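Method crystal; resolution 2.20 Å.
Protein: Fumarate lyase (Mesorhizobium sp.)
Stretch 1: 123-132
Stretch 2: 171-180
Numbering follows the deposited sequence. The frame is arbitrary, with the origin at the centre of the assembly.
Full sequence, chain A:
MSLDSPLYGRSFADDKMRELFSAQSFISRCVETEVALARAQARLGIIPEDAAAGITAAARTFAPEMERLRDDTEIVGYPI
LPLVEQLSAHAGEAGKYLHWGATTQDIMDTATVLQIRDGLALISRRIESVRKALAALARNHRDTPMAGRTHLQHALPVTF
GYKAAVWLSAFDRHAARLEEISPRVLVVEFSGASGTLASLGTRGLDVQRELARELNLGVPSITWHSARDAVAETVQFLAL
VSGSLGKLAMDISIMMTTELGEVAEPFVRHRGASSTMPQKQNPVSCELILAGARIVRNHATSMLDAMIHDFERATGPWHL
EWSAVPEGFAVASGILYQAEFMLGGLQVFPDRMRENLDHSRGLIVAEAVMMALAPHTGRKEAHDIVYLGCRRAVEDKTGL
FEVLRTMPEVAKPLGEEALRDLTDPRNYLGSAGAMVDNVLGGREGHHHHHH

Stretch 1 (123-132) ISRRIESVRK
Stretch 2, residues 171-180: FDRHAARLEE

Residues 123-132 and 171-180 lie within two longer helices that pack antiparallel, their N-to-C directions 159° apart (signed crossing angle -159°) and their axes 9.9 Å apart at closest approach. All twenty residues are helical, phi -53° to -75° and psi -29° to -52°. Ile 127 faces Ala 175 (CA to CA 6.9 Å) and Arg 131 faces Phe 171 (CA to CA 6.3 Å), so a step of four residues up one helix matches four down the other.

Ile 127 is the central knob, seated among Phe 171, His 174, Ala 175 and Leu 178. With chi1 m and chi2 t, its CD1 reaches CB of His 174 at 4.2 Å, while its CG2 lies 4.3 Å from CB of Ala 175, whose methyl forms one wall of the hole. Toward the start of the first stretch and the end of the second, Leu 178 (chi1 t, chi2 151°) brings CD1 to 3.9 Å from CG2 of Ile 123 and 3.6 Å from CB of Ser 124. Ile 123 is m, m; its CB points toward the partner helix, but the end of its side chain leads away. Ser 124, chi1 t, is compact enough to sit directly against the leucine.

At the other end, Val 130 (t) places CG1 over the face of the Phe 171 ring, 3.9 Å from the centroid and 5° off the normal, a CH-pi contact; chi1 -72° (m) and chi2 -79° turn the ring so that its face meets CG1 of Val 130.

The CA-to-CB bond of Arg 131 points sideways, but its m, t, p course with chi4 -157° carries the guanidinium to Asp 172 (chi1 m, chi2 -25°). NE and NH2 of Arg 131 both donate to OD1 of Asp 172, at 2.9 and 3.0 Å, in a salt bridge at the guanidinium edge. Glu 128, whose CB points away, uses m, m and chi3 107° to bring its carboxylate forward to Arg 131, where OE1 of Glu 128 accepts from NH1 of Arg 131 at 2.8 Å in a salt bridge. CB of Ala 175 covers one guanidinium face, 3.5 Å from NH1 of Arg 131.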

# COMPACT_ATOMS: atom_id res chain seq x y z
N ILE A 123 17.05 -11.85 13.71
CA ILE A 123 15.59 -12.02 13.73
C ILE A 123 15.18 -13.32 14.46
O ILE A 123 14.29 -13.31 15.30
CB ILE A 123 14.99 -12.01 12.29
CG1 ILE A 123 15.15 -10.63 11.64
CG2 ILE A 123 13.54 -12.48 12.31
CD1 ILE A 123 14.46 -9.46 12.36
N SER A 124 15.83 -14.43 14.13
CA SER A 124 15.51 -15.70 14.76
C SER A 124 15.68 -15.65 16.29
O SER A 124 14.83 -16.14 17.04
CB SER A 124 16.38 -16.80 14.13
OG SER A 124 16.20 -18.02 14.83
N ARG A 125 16.79 -15.05 16.73
CA ARG A 125 17.12 -14.83 18.13
C ARG A 125 16.00 -14.01 18.84
O ARG A 125 15.59 -14.31 19.95
CB ARG A 125 18.43 -14.04 18.12
CG ARG A 125 19.39 -14.30 19.17
CD ARG A 125 19.52 -13.06 20.04
NE ARG A 125 20.40 -11.98 19.58
CZ ARG A 125 20.26 -10.74 20.04
NH1 ARG A 125 19.31 -10.50 20.94
NH2 ARG A 125 21.06 -9.75 19.67
N ARG A 126 15.51 -12.96 18.19
CA ARG A 126 14.46 -12.14 18.80
C ARG A 126 13.10 -12.87 18.83
O ARG A 126 12.33 -12.77 19.80
CB ARG A 126 14.35 -10.78 18.11
CG ARG A 126 15.67 -10.03 17.96
CD ARG A 126 15.37 -8.57 18.13
NE ARG A 126 16.54 -7.71 18.04
CZ ARG A 126 17.32 -7.38 19.06
NH1 ARG A 126 17.11 -7.87 20.27
NH2 ARG A 126 18.36 -6.59 18.85
N ILE A 127 12.82 -13.63 17.79
CA ILE A 127 11.61 -14.46 17.76
C ILE A 127 11.65 -15.53 18.88
O ILE A 127 10.66 -15.77 19.56
CB ILE A 127 11.39 -15.10 16.36
CG1 ILE A 127 10.96 -14.04 15.31
CG2 ILE A 127 10.41 -16.30 16.44
CD1 ILE A 127 10.64 -14.67 13.87
N GLU A 128 12.82 -16.16 19.10
CA GLU A 128 12.99 -17.08 20.23
C GLU A 128 12.83 -16.43 21.63
O GLU A 128 12.18 -17.03 22.48
CB GLU A 128 14.31 -17.86 20.11
CG GLU A 128 14.41 -18.67 18.79
CD GLU A 128 13.18 -19.59 18.54
OE1 GLU A 128 12.33 -19.31 17.67
OE2 GLU A 128 13.06 -20.61 19.25
N SER A 129 13.39 -15.24 21.87
CA SER A 129 13.07 -14.52 23.11
C SER A 129 11.60 -14.18 23.24
O SER A 129 11.06 -14.27 24.34
CB SER A 129 13.86 -13.22 23.27
OG SER A 129 15.22 -13.45 23.04
N VAL A 130 10.97 -13.73 22.15
CA VAL A 130 9.52 -13.45 22.16
C VAL A 130 8.72 -14.69 22.62
O VAL A 130 7.91 -14.60 23.57
CB VAL A 130 8.97 -12.79 20.82
CG1 VAL A 130 7.42 -12.71 20.81
CG2 VAL A 130 9.51 -11.40 20.68
N ARG A 131 8.99 -15.84 21.98
CA ARG A 131 8.34 -17.11 22.33
C ARG A 131 8.58 -17.46 23.81
O ARG A 131 7.64 -17.83 24.51
CB ARG A 131 8.80 -18.25 21.41
CG ARG A 131 8.45 -18.03 19.96
CD ARG A 131 9.20 -18.97 19.04
NE ARG A 131 8.63 -20.31 19.08
CZ ARG A 131 9.29 -21.42 18.76
NH1 ARG A 131 10.57 -21.36 18.37
NH2 ARG A 131 8.67 -22.61 18.82
N LYS A 132 9.82 -17.32 24.28
CA LYS A 132 10.12 -17.56 25.71
C LYS A 132 9.29 -16.71 26.67
O LYS A 132 8.70 -17.23 27.63
CB LYS A 132 11.61 -17.40 26.01
CG LYS A 132 12.38 -18.69 25.79
CD LYS A 132 13.91 -18.50 25.88
CE LYS A 132 14.61 -18.88 24.53
NZ LYS A 132 16.00 -19.43 24.79
N PHE A 171 3.79 -17.11 16.79
CA PHE A 171 5.27 -17.01 16.80
C PHE A 171 5.95 -18.36 16.66
O PHE A 171 7.02 -18.46 16.04
CB PHE A 171 5.77 -16.22 18.00
CG PHE A 171 5.48 -14.77 17.88
CD1 PHE A 171 6.29 -13.96 17.09
CD2 PHE A 171 4.32 -14.24 18.45
CE1 PHE A 171 5.98 -12.61 16.91
CE2 PHE A 171 3.99 -12.91 18.27
CZ PHE A 171 4.83 -12.08 17.51
N ASP A 172 5.30 -19.39 17.19
CA ASP A 172 5.69 -20.76 16.87
C ASP A 172 5.61 -20.98 15.38
O ASP A 172 6.50 -21.59 14.82
CB ASP A 172 4.76 -21.76 17.57
CG ASP A 172 4.94 -21.77 19.11
OD1 ASP A 172 6.03 -21.39 19.58
OD2 ASP A 172 4.01 -22.17 19.82
N ARG A 173 4.55 -20.48 14.70
CA ARG A 173 4.49 -20.66 13.24
C ARG A 173 5.51 -19.81 12.50
O ARG A 173 5.95 -20.21 11.43
CB ARG A 173 3.09 -20.46 12.65
CG ARG A 173 2.09 -21.56 12.98
CD ARG A 173 0.67 -21.25 12.41
NE ARG A 173 0.04 -20.06 12.96
CZ ARG A 173 -0.91 -20.04 13.92
NH1 ARG A 173 -1.33 -21.18 14.49
NH2 ARG A 173 -1.43 -18.87 14.33
N HIS A 174 5.89 -18.65 13.06
CA HIS A 174 6.80 -17.74 12.34
C HIS A 174 8.18 -18.35 12.38
O HIS A 174 8.93 -18.26 11.39
CB HIS A 174 6.84 -16.31 12.92
CG HIS A 174 5.55 -15.53 12.79
ND1 HIS A 174 4.83 -15.44 11.62
CD2 HIS A 174 4.90 -14.73 13.68
CE1 HIS A 174 3.77 -14.68 11.81
NE2 HIS A 174 3.79 -14.24 13.05
N ALA A 175 8.53 -18.95 13.53
CA ALA A 175 9.80 -19.70 13.67
C ALA A 175 9.96 -20.76 12.61
O ALA A 175 11.06 -20.90 12.05
CB ALA A 175 9.95 -20.32 15.04
N ALA A 176 8.88 -21.50 12.33
CA ALA A 176 8.88 -22.50 11.26
C ALA A 176 9.09 -21.86 9.88
O ALA A 176 9.88 -22.36 9.08
CB ALA A 176 7.60 -23.35 11.30
N ARG A 177 8.38 -20.76 9.60
CA ARG A 177 8.51 -20.03 8.31
C ARG A 177 9.97 -19.58 8.04
O ARG A 177 10.49 -19.75 6.93
CB ARG A 177 7.56 -18.81 8.26
CG ARG A 177 6.07 -19.15 8.28
CD ARG A 177 5.18 -17.91 8.36
NE ARG A 177 3.79 -18.34 8.36
CZ ARG A 177 2.96 -18.26 9.40
NH1 ARG A 177 3.35 -17.68 10.53
NH2 ARG A 177 1.74 -18.75 9.30
N LEU A 178 10.62 -19.02 9.07
CA LEU A 178 12.01 -18.55 8.97
C LEU A 178 12.96 -19.64 8.42
O LEU A 178 13.78 -19.38 7.52
CB LEU A 178 12.49 -18.02 10.33
CG LEU A 178 13.87 -17.29 10.35
CD1 LEU A 178 13.96 -16.22 11.46
CD2 LEU A 178 15.04 -18.24 10.46
N GLU A 179 12.83 -20.85 8.97
CA GLU A 179 13.63 -22.00 8.56
C GLU A 179 13.36 -22.43 7.10
O GLU A 179 14.28 -22.83 6.39
CB GLU A 179 13.46 -23.18 9.58
CG GLU A 179 13.84 -22.82 11.05
CD GLU A 179 15.23 -22.11 11.22
OE1 GLU A 179 16.21 -22.51 10.55
OE2 GLU A 179 15.34 -21.13 12.01
N GLU A 180 12.11 -22.32 6.65
CA GLU A 180 11.76 -22.62 5.25
C GLU A 180 12.32 -21.61 4.22
O GLU A 180 12.78 -21.98 3.11
CB GLU A 180 10.22 -22.77 5.11
CG GLU A 180 9.69 -24.07 5.78
CD GLU A 180 8.15 -24.21 5.85
OE1 GLU A 180 7.41 -23.21 5.76
OE2 GLU A 180 7.68 -25.38 5.99